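Local coordinates for extrinsic protein in photosystem II (Chaetoceros gracilis, PDB 4K7B) that probably binds the lumenal side of photosystem II in a marine diatom as an extrinsic subunit, with a presumed part in oxygen evolution, at residues G30-I35 with K69-G74; I43-G48 with A88-R93; N58-Q63 with D84-A89; N65-A70 with K80-A85. All blocks are in the same frame, centred on the assembly; numbering follows the deposited sequence. Where two conformers were deposited one is given.

Contact 1. Residues G30-I35 with K69-G74; sequences GDFKAI and KAIRSG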
# COMPACT_ATOMS: atom_id res chain seq x y z
N GLY A 30 8.61 -1.24 10.65
CA GLY A 30 9.75 -0.57 10.02
C GLY A 30 10.47 -1.43 8.99
O GLY A 30 11.66 -1.22 8.71
N ASP A 31 9.75 -2.38 8.41
CA ASP A 31 10.32 -3.34 7.46
C ASP A 31 10.23 -2.74 6.06
O ASP A 31 9.36 -3.10 5.27
CB ASP A 31 9.55 -4.67 7.59
CG ASP A 31 10.00 -5.75 6.61
OD1 ASP A 31 11.05 -5.60 5.96
OD2 ASP A 31 9.28 -6.77 6.51
N PHE A 32 11.15 -1.83 5.77
CA PHE A 32 11.06 -1.04 4.54
C PHE A 32 11.32 -1.88 3.29
O PHE A 32 10.78 -1.59 2.22
CB PHE A 32 12.02 0.15 4.59
CG PHE A 32 11.81 1.05 5.78
CD1 PHE A 32 10.55 1.28 6.28
CD2 PHE A 32 12.89 1.67 6.39
CE1 PHE A 32 10.36 2.11 7.38
CE2 PHE A 32 12.71 2.50 7.48
CZ PHE A 32 11.44 2.72 7.97
N LYS A 33 12.13 -2.93 3.42
CA LYS A 33 12.38 -3.84 2.31
C LYS A 33 11.08 -4.41 1.72
O LYS A 33 10.95 -4.53 0.51
CB LYS A 33 13.30 -4.98 2.77
CG LYS A 33 13.52 -6.08 1.74
CD LYS A 33 14.33 -7.21 2.35
CE LYS A 33 14.00 -8.55 1.76
NZ LYS A 33 14.76 -8.80 0.50
N ALA A 34 10.12 -4.75 2.57
CA ALA A 34 8.86 -5.32 2.08
C ALA A 34 8.11 -4.31 1.19
O ALA A 34 7.50 -4.64 0.14
CB ALA A 34 7.99 -5.75 3.25
N ILE A 35 8.20 -3.05 1.62
CA ILE A 35 7.54 -1.98 0.89
C ILE A 35 8.24 -1.81 -0.45
O ILE A 35 7.58 -1.75 -1.49
CB ILE A 35 7.57 -0.66 1.67
CG1 ILE A 35 6.99 -0.84 3.08
CG2 ILE A 35 6.78 0.41 0.93
CD1 ILE A 35 7.08 0.43 3.92
N LYS A 69 10.54 8.62 -0.03
CA LYS A 69 11.38 9.66 0.59
C LYS A 69 11.47 9.37 2.08
O LYS A 69 12.56 9.43 2.70
CB LYS A 69 10.76 11.04 0.35
CG LYS A 69 11.52 12.21 0.95
CD LYS A 69 10.85 13.52 0.56
CE LYS A 69 11.66 14.74 0.98
NZ LYS A 69 11.04 16.00 0.50
N ALA A 70 10.33 9.03 2.66
CA ALA A 70 10.31 8.67 4.08
C ALA A 70 11.11 7.41 4.36
O ALA A 70 11.82 7.34 5.37
CB ALA A 70 8.88 8.52 4.57
N ILE A 71 10.99 6.42 3.49
CA ILE A 71 11.79 5.21 3.62
C ILE A 71 13.27 5.55 3.61
O ILE A 71 14.04 5.05 4.45
CB ILE A 71 11.49 4.21 2.50
CG1 ILE A 71 10.13 3.57 2.73
CG2 ILE A 71 12.59 3.13 2.43
CD1 ILE A 71 9.67 2.69 1.58
N ARG A 72 13.69 6.41 2.70
CA ARG A 72 15.10 6.74 2.64
C ARG A 72 15.54 7.49 3.89
O ARG A 72 16.67 7.33 4.34
CB ARG A 72 15.40 7.56 1.41
CG ARG A 72 16.89 7.71 1.18
CD ARG A 72 17.10 8.62 0.04
NE ARG A 72 18.52 8.90 -0.18
CZ ARG A 72 19.24 8.34 -1.14
NH1 ARG A 72 18.69 7.45 -1.95
NH2 ARG A 72 20.51 8.68 -1.29
N SER A 73 14.64 8.29 4.47
CA SER A 73 14.99 8.95 5.74
C SER A 73 15.14 7.97 6.92
O SER A 73 15.72 8.32 7.95
CB SER A 73 13.95 10.00 6.11
OG SER A 73 12.81 9.36 6.65
N GLY A 74 14.59 6.77 6.78
CA GLY A 74 14.62 5.79 7.85
C GLY A 74 13.65 6.07 8.98
O GLY A 74 13.64 5.37 9.99
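The ring of F32 is the flat group of this contact, and G74 sits at its rim. In the ring plane, at the edge, lies the G74 carbonyl, its O 3.9 Å from F32 CE2, while G74 CA approaches CE2 obliquely at 3.8 Å. One face belongs to the ring's own segment: the carbonyl O of G30 stands 3.6 Å above the plane, over the centre of the F32 ring. I71 also reaches the ring obliquely, its CG2 methyl resting against the root of the side chain, with F32 CB 3.7 Å from I71 CG2. The two side chains slide past one another in opposite directions. The contact joins the start of the short helix 32-37 to the C-terminal end of the long helix 54-73. Both glycines are the C-prime residues of Schellman motifs, G30 after helix 24-29 and G74 after helix 54-73, and each has positive phi. At the second of these ends S73 OG turns back to its own helix and bonds A70 O at 2.6 Å, tilted 19° from the carbonyl plane. One turn on from F32, I35 takes the other end of I71. With I71 CG1 anti to its carbonyl carbon (chi1 -73°) and the chain extended beyond, CD1 is carried to I35 CG2 at 3.7 Å; the CG2 and CD1 methyls of I71 thus serve F32 and I35 separately. V79 of helix 76-89 touches both F32 and I35, and V27 of helix 24-29 adds to the apolar surround of I35.

Contact 2. Residues I43-G48 with A88-R93; sequences ILFNSG and AANEIR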
# COMPACT_ATOMS: atom_id res chain seq x y z
N ILE A 43 3.15 1.10 -8.73
CA ILE A 43 3.11 1.53 -10.13
C ILE A 43 1.80 1.13 -10.81
O ILE A 43 1.14 1.94 -11.47
CB ILE A 43 4.28 0.94 -10.91
CG1 ILE A 43 5.61 1.45 -10.35
CG2 ILE A 43 4.17 1.30 -12.38
CD1 ILE A 43 6.83 0.72 -10.91
N LEU A 44 1.43 -0.14 -10.63
CA LEU A 44 0.31 -0.71 -11.35
C LEU A 44 -1.04 -0.31 -10.75
O LEU A 44 -2.04 -0.23 -11.47
CB LEU A 44 0.46 -2.23 -11.45
CG LEU A 44 1.68 -2.62 -12.28
CD1 LEU A 44 1.94 -4.11 -12.19
CD2 LEU A 44 1.54 -2.16 -13.72
N PHE A 45 -1.08 -0.04 -9.45
CA PHE A 45 -2.25 0.61 -8.88
C PHE A 45 -2.41 1.98 -9.49
O PHE A 45 -3.48 2.36 -9.94
CB PHE A 45 -2.19 0.76 -7.36
CG PHE A 45 -3.42 1.42 -6.78
CD1 PHE A 45 -4.51 0.65 -6.38
CD2 PHE A 45 -3.52 2.81 -6.69
CE1 PHE A 45 -5.66 1.24 -5.88
CE2 PHE A 45 -4.65 3.41 -6.20
CZ PHE A 45 -5.75 2.63 -5.79
N ASN A 46 -1.34 2.77 -9.46
CA ASN A 46 -1.47 4.13 -9.94
C ASN A 46 -1.88 4.21 -11.41
O ASN A 46 -2.69 5.06 -11.77
CB ASN A 46 -0.16 4.90 -9.71
CG ASN A 46 0.19 5.02 -8.23
OD1 ASN A 46 -0.66 4.81 -7.37
ND2 ASN A 46 1.44 5.37 -7.94
N SER A 47 -1.34 3.33 -12.25
CA SER A 47 -1.66 3.35 -13.68
C SER A 47 -3.01 2.68 -14.00
O SER A 47 -3.72 3.12 -14.90
CB SER A 47 -0.56 2.66 -14.50
OG SER A 47 0.66 3.38 -14.46
N GLY A 48 -3.32 1.62 -13.29
CA GLY A 48 -4.52 0.83 -13.56
C GLY A 48 -5.78 1.37 -12.94
O GLY A 48 -6.87 1.27 -13.52
N ALA A 88 -5.52 6.54 2.19
CA ALA A 88 -6.74 7.32 2.38
C ALA A 88 -7.10 8.10 1.12
O ALA A 88 -8.26 8.14 0.71
CB ALA A 88 -6.58 8.27 3.55
N ALA A 89 -6.09 8.69 0.48
CA ALA A 89 -6.34 9.53 -0.69
C ALA A 89 -6.81 8.71 -1.88
O ALA A 89 -7.47 9.23 -2.78
CB ALA A 89 -5.08 10.32 -1.05
N ASN A 90 -6.46 7.44 -1.89
CA ASN A 90 -6.77 6.59 -3.03
C ASN A 90 -7.86 5.56 -2.78
O ASN A 90 -8.10 4.68 -3.61
CB ASN A 90 -5.49 5.95 -3.56
CG ASN A 90 -4.59 6.98 -4.20
OD1 ASN A 90 -4.88 7.46 -5.28
ND2 ASN A 90 -3.54 7.37 -3.49
N GLU A 91 -8.53 5.69 -1.63
CA GLU A 91 -9.63 4.81 -1.25
C GLU A 91 -9.20 3.36 -1.22
O GLU A 91 -9.97 2.46 -1.60
CB GLU A 91 -10.85 5.01 -2.15
CG GLU A 91 -11.52 6.36 -2.00
CD GLU A 91 -12.98 6.32 -2.41
OE1 GLU A 91 -13.30 5.62 -3.40
OE2 GLU A 91 -13.81 6.98 -1.75
N ILE A 92 -7.97 3.12 -0.80
CA ILE A 92 -7.52 1.75 -0.57
C ILE A 92 -7.82 1.45 0.88
O ILE A 92 -7.31 2.12 1.78
CB ILE A 92 -6.02 1.58 -0.82
CG1 ILE A 92 -5.66 2.01 -2.25
CG2 ILE A 92 -5.62 0.13 -0.58
CD1 ILE A 92 -4.15 2.07 -2.50
N ARG A 93 -8.68 0.46 1.11
CA ARG A 93 -9.12 0.16 2.45
C ARG A 93 -8.17 -0.81 3.13
O ARG A 93 -7.60 -1.68 2.48
CB ARG A 93 -10.55 -0.38 2.41
CG ARG A 93 -11.52 0.66 1.86
CD ARG A 93 -12.95 0.16 1.76
NE ARG A 93 -13.86 1.28 1.54
CZ ARG A 93 -14.13 1.80 0.34
NH1 ARG A 93 -13.57 1.29 -0.74
NH2 ARG A 93 -14.97 2.82 0.24
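A Schellman motif closes helix 76-89, and the residues on its two flanks, N90 and I92, pack against F45 of helix 39-49. E91 is the C-prime residue with positive phi; I92 N returns to M87 O, and E91 N to A88 O by a weak 3.4 Å bond. N90, just before the turn, and I92, just after it, both point toward F45. F45 holds its CG opposite the backbone N (chi1 -179°), which sends the ring out to meet I92 coming from the other direction. I92 lies over one face of that ring: its CD1 is 3.8 Å from the ring centroid and 16° off the normal, a CH-pi contact, displaced somewhat toward the rim. The neighbouring I92 CG1 touches F45 CZ at 3.6 Å. N90 approaches obliquely by its aliphatic part, CB 3.8 Å from F45 CE2, and its amide plane stands 80° from the ring. The polar end is occupied away from F45, OD1 with the hydroxyl of Y50 and ND2 with Y86 O among others. R13 of helix 6-21 both packs against F45 and bonds N90 O. All three touching residues are buried. The asparagine therefore presents carbon to the aromatic ring while its amide atoms are taken up by hydrogen bonds, which should fix the amide's rotation and let a polar side chain sit inside an apolar contact.

Contact 3. Residues N58-Q63 with D84-A89; sequences NAAIAQ and DAYMAA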
# COMPACT_ATOMS: atom_id res chain seq x y z
N ASN A 58 -1.29 11.72 -11.11
CA ASN A 58 -0.16 12.54 -10.69
C ASN A 58 -0.10 12.64 -9.16
O ASN A 58 1.01 12.57 -8.58
CB ASN A 58 -0.21 13.95 -11.32
CG ASN A 58 0.40 14.00 -12.73
OD1 ASN A 58 1.14 13.11 -13.14
ND2 ASN A 58 0.08 15.06 -13.46
N ALA A 59 -1.26 12.75 -8.52
CA ALA A 59 -1.31 12.81 -7.06
C ALA A 59 -0.81 11.51 -6.44
O ALA A 59 -0.07 11.52 -5.46
CB ALA A 59 -2.72 13.12 -6.58
N ALA A 60 -1.23 10.40 -7.04
CA ALA A 60 -0.85 9.08 -6.53
C ALA A 60 0.64 8.85 -6.65
O ALA A 60 1.26 8.28 -5.75
CB ALA A 60 -1.65 7.99 -7.25
N ILE A 61 1.22 9.28 -7.78
CA ILE A 61 2.65 9.18 -7.98
C ILE A 61 3.38 10.04 -6.95
O ILE A 61 4.35 9.60 -6.34
CB ILE A 61 3.03 9.58 -9.42
CG1 ILE A 61 2.60 8.49 -10.41
CG2 ILE A 61 4.54 9.86 -9.55
CD1 ILE A 61 2.69 8.90 -11.87
N ALA A 62 2.90 11.27 -6.73
CA ALA A 62 3.51 12.11 -5.69
C ALA A 62 3.46 11.48 -4.29
O ALA A 62 4.45 11.54 -3.54
CB ALA A 62 2.90 13.51 -5.69
N GLN A 63 2.33 10.87 -3.94
CA GLN A 63 2.17 10.24 -2.62
C GLN A 63 3.08 9.02 -2.49
O GLN A 63 3.63 8.72 -1.41
CB GLN A 63 0.70 9.87 -2.40
CG GLN A 63 -0.20 11.11 -2.29
CD GLN A 63 -1.64 10.84 -2.71
OE1 GLN A 63 -2.02 9.71 -3.01
NE2 GLN A 63 -2.44 11.90 -2.73
N ASP A 84 -0.33 5.82 5.16
CA ASP A 84 -1.72 6.07 5.50
C ASP A 84 -2.31 7.16 4.61
O ASP A 84 -3.46 7.05 4.18
CB ASP A 84 -1.85 6.48 6.97
CG ASP A 84 -1.54 5.35 7.94
OD1 ASP A 84 -1.49 4.17 7.50
OD2 ASP A 84 -1.34 5.64 9.14
N ALA A 85 -1.55 8.21 4.32
CA ALA A 85 -2.05 9.28 3.45
C ALA A 85 -2.35 8.76 2.04
O ALA A 85 -3.37 9.12 1.44
CB ALA A 85 -1.07 10.44 3.40
N TYR A 86 -1.46 7.92 1.53
CA TYR A 86 -1.62 7.33 0.21
C TYR A 86 -2.87 6.45 0.17
O TYR A 86 -3.70 6.55 -0.75
CB TYR A 86 -0.38 6.52 -0.15
CG TYR A 86 -0.47 5.73 -1.44
CD1 TYR A 86 -0.34 6.36 -2.67
CD2 TYR A 86 -0.66 4.36 -1.43
CE1 TYR A 86 -0.41 5.64 -3.85
CE2 TYR A 86 -0.74 3.63 -2.61
CZ TYR A 86 -0.61 4.28 -3.81
OH TYR A 86 -0.67 3.58 -4.99
N MET A 87 -3.02 5.59 1.17
CA MET A 87 -4.21 4.76 1.19
C MET A 87 -5.50 5.55 1.30
O MET A 87 -6.46 5.27 0.58
CB MET A 87 -4.10 3.69 2.26
CG MET A 87 -3.14 2.60 1.82
SD MET A 87 -2.97 1.28 3.00
CE MET A 87 -4.66 0.75 3.18
N ALA A 88 -5.52 6.54 2.19
CA ALA A 88 -6.74 7.32 2.38
C ALA A 88 -7.10 8.10 1.12
O ALA A 88 -8.26 8.14 0.71
CB ALA A 88 -6.58 8.27 3.55
N ALA A 89 -6.09 8.69 0.48
CA ALA A 89 -6.34 9.53 -0.69
C ALA A 89 -6.81 8.71 -1.88
O ALA A 89 -7.47 9.23 -2.78
CB ALA A 89 -5.08 10.32 -1.05
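A60 and Q63, one turn apart, are the residues of helix 54-73 that meet Y86 of helix 76-89 in this antiparallel pair, whose arrangement fits the four-helix bundle of the PsbQ-like proteins. The segment axes come within 9.9 Å at a crossing angle of -162°. A60 is first along the chain. Its carbonyl O lies 3.7 Å from Y86 CE1, at the ring edge and near the ring plane, and its methyl is more distant, CB being 4.3 Å from the same CE1. N46 of helix 39-49 also packs on A60 and bonds the Y86 hydroxyl through OD1, tying the far end of the tyrosine to a third helix. Q63 makes the larger contact. Its CB sits in the plane of the Y86 ring, 3.7 Å from CD1, and the two side chains cross at about a right angle, amide and ring planes 79° apart. The Q63 chain leaves beside its own backbone N (chi1 -66°) and stretches out, so the amide passes the tyrosine and reaches the last turn of helix 76-89. There Q63 OE1 accepts a hydrogen bond from N90 ND2, just after that helix, while also lying 3.8 Å from Y86 CD1. The amide's other arm lies against the A89 methyl, Q63 NE2 3.5 Å from A89 CB.

Contact 4. Residues N65-A70 with K80-A85; sequences NEIFKA and KSAYDA
I67 lays its CG1 branch against the backbone and methyl of A82. I67 CG1 is 3.7 Å from A82 CB, and it stands equally near the carbonyl carbon of the same residue. A chi1 of -66° sets CG1 beside the I67 backbone N, and the trans chi2 sends CD1 on past A82 to the next residue, 3.9 Å from Y83 CA. The isoleucine thus lies along the A82-Y83 peptide. In return the A82 methyl points at the facing helix and rests between two successive residues: A82 CB is 3.7 Å from I67 CA and 4.0 Å from E66 C. E66 adds its CG methylene, 4.1 Å from A82 CB, at the outer margin, before the chain bends away. With a mere methyl from A82 facing the other backbone at this level, the segment axes approach to 8.4 Å, at 166° between their N-to-C directions. Y83 brings mostly backbone to I67; its ring turns toward helices 6-21 and 24-29, where V27 touches it and its hydroxyl bonds I20 O. F42 of helix 39-49 also packs on I67. On the part of helix 76-89 away from this interface, K80 and D84 form a salt bridge one turn apart, K80 NZ 2.9 Å from D84 OD2 and on the syn side of the carboxylate. No hydrogen bond crosses between the segments. Two sequence-adjacent helices joined by a short turn and packed antiparallel form a helical hairpin, consistent with the up-and-down four-helix bundle of PsbQ-like proteins.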
# COMPACT_ATOMS: atom_id res chain seq x y z
N ASN A 65 5.98 8.70 -4.12
CA ASN A 65 7.30 9.28 -3.94
C ASN A 65 7.51 9.68 -2.49
O ASN A 65 8.59 9.51 -1.94
CB ASN A 65 7.52 10.49 -4.85
CG ASN A 65 7.77 10.11 -6.31
OD1 ASN A 65 8.16 8.99 -6.62
ND2 ASN A 65 7.55 11.06 -7.21
N GLU A 66 6.46 10.22 -1.86
CA GLU A 66 6.57 10.60 -0.45
C GLU A 66 6.85 9.40 0.45
O GLU A 66 7.70 9.48 1.37
CB GLU A 66 5.29 11.32 0.00
CG GLU A 66 5.47 12.10 1.29
CD GLU A 66 6.39 13.29 1.11
OE1 GLU A 66 7.06 13.68 2.08
OE2 GLU A 66 6.43 13.84 -0.01
N ILE A 67 6.14 8.29 0.20
CA ILE A 67 6.45 7.06 0.93
C ILE A 67 7.93 6.70 0.79
O ILE A 67 8.61 6.39 1.79
CB ILE A 67 5.59 5.88 0.47
CG1 ILE A 67 4.13 6.13 0.82
CG2 ILE A 67 6.08 4.56 1.08
CD1 ILE A 67 3.20 5.16 0.15
N PHE A 68 8.44 6.73 -0.43
CA PHE A 68 9.84 6.33 -0.61
C PHE A 68 10.90 7.34 -0.08
O PHE A 68 11.98 6.93 0.35
CB PHE A 68 10.09 5.84 -2.04
CG PHE A 68 9.54 4.45 -2.28
CD1 PHE A 68 10.40 3.37 -2.35
CD2 PHE A 68 8.17 4.24 -2.37
CE1 PHE A 68 9.91 2.09 -2.54
CE2 PHE A 68 7.67 2.96 -2.56
CZ PHE A 68 8.55 1.88 -2.64
N LYS A 69 10.54 8.62 -0.03
CA LYS A 69 11.38 9.66 0.59
C LYS A 69 11.47 9.37 2.08
O LYS A 69 12.56 9.43 2.70
CB LYS A 69 10.76 11.04 0.35
CG LYS A 69 11.52 12.21 0.95
CD LYS A 69 10.85 13.52 0.56
CE LYS A 69 11.66 14.74 0.98
NZ LYS A 69 11.04 16.00 0.50
N ALA A 70 10.33 9.03 2.66
CA ALA A 70 10.31 8.67 4.08
C ALA A 70 11.11 7.41 4.36
O ALA A 70 11.82 7.34 5.37
CB ALA A 70 8.88 8.52 4.57
N LYS A 80 4.92 5.65 8.03
CA LYS A 80 3.53 5.33 8.33
C LYS A 80 2.58 6.46 7.92
O LYS A 80 1.51 6.20 7.37
CB LYS A 80 3.33 4.98 9.81
CG LYS A 80 1.92 4.50 10.12
CD LYS A 80 1.77 4.06 11.57
CE LYS A 80 0.36 3.54 11.86
NZ LYS A 80 -0.67 4.61 11.73
N SER A 81 2.97 7.70 8.19
CA SER A 81 2.15 8.85 7.82
C SER A 81 1.92 8.90 6.31
O SER A 81 0.78 9.10 5.85
CB SER A 81 2.80 10.15 8.29
OG SER A 81 1.99 11.26 7.96
N ALA A 82 2.99 8.73 5.54
CA ALA A 82 2.90 8.77 4.08
C ALA A 82 2.05 7.62 3.52
O ALA A 82 1.27 7.80 2.59
CB ALA A 82 4.29 8.77 3.45
N TYR A 83 2.24 6.43 4.09
CA TYR A 83 1.51 5.23 3.70
C TYR A 83 0.01 5.39 3.94
O TYR A 83 -0.82 5.12 3.06
CB TYR A 83 2.08 4.05 4.48
CG TYR A 83 1.33 2.74 4.37
CD1 TYR A 83 0.57 2.27 5.43
CD2 TYR A 83 1.42 1.97 3.22
CE1 TYR A 83 -0.09 1.06 5.36
CE2 TYR A 83 0.74 0.75 3.13
CZ TYR A 83 -0.01 0.31 4.20
OH TYR A 83 -0.67 -0.89 4.13
N ASP A 84 -0.33 5.82 5.16
CA ASP A 84 -1.72 6.07 5.50
C ASP A 84 -2.31 7.16 4.61
O ASP A 84 -3.46 7.05 4.18
CB ASP A 84 -1.85 6.48 6.97
CG ASP A 84 -1.54 5.35 7.94
OD1 ASP A 84 -1.49 4.17 7.50
OD2 ASP A 84 -1.34 5.64 9.14
N ALA A 85 -1.55 8.21 4.32
CA ALA A 85 -2.05 9.28 3.45
C ALA A 85 -2.35 8.76 2.04
O ALA A 85 -3.37 9.12 1.44
CB ALA A 85 -1.07 10.44 3.40

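In the fold
Contacts 3 and 4 pair the same two antiparallel helices, 54-73 and 76-89, at successive levels; Y86 CB touches I67 CD1 between them. Nearer the interhelical turn, contact 4 is buried and closely approached through alanine; contact 3, partly buried, has its axes farther apart and is more polar. Contact 1, partly buried, lies on the opposite side of the chain's centre from contact 2, their centres about 19 Å apart; it brings helix 32-37 to the end of helix 54-73 by apolar side chains and glycine. Fully buried contact 2 brings in helix 39-49, and hydrogen bonds of N46 and N90 connect it to contact 3.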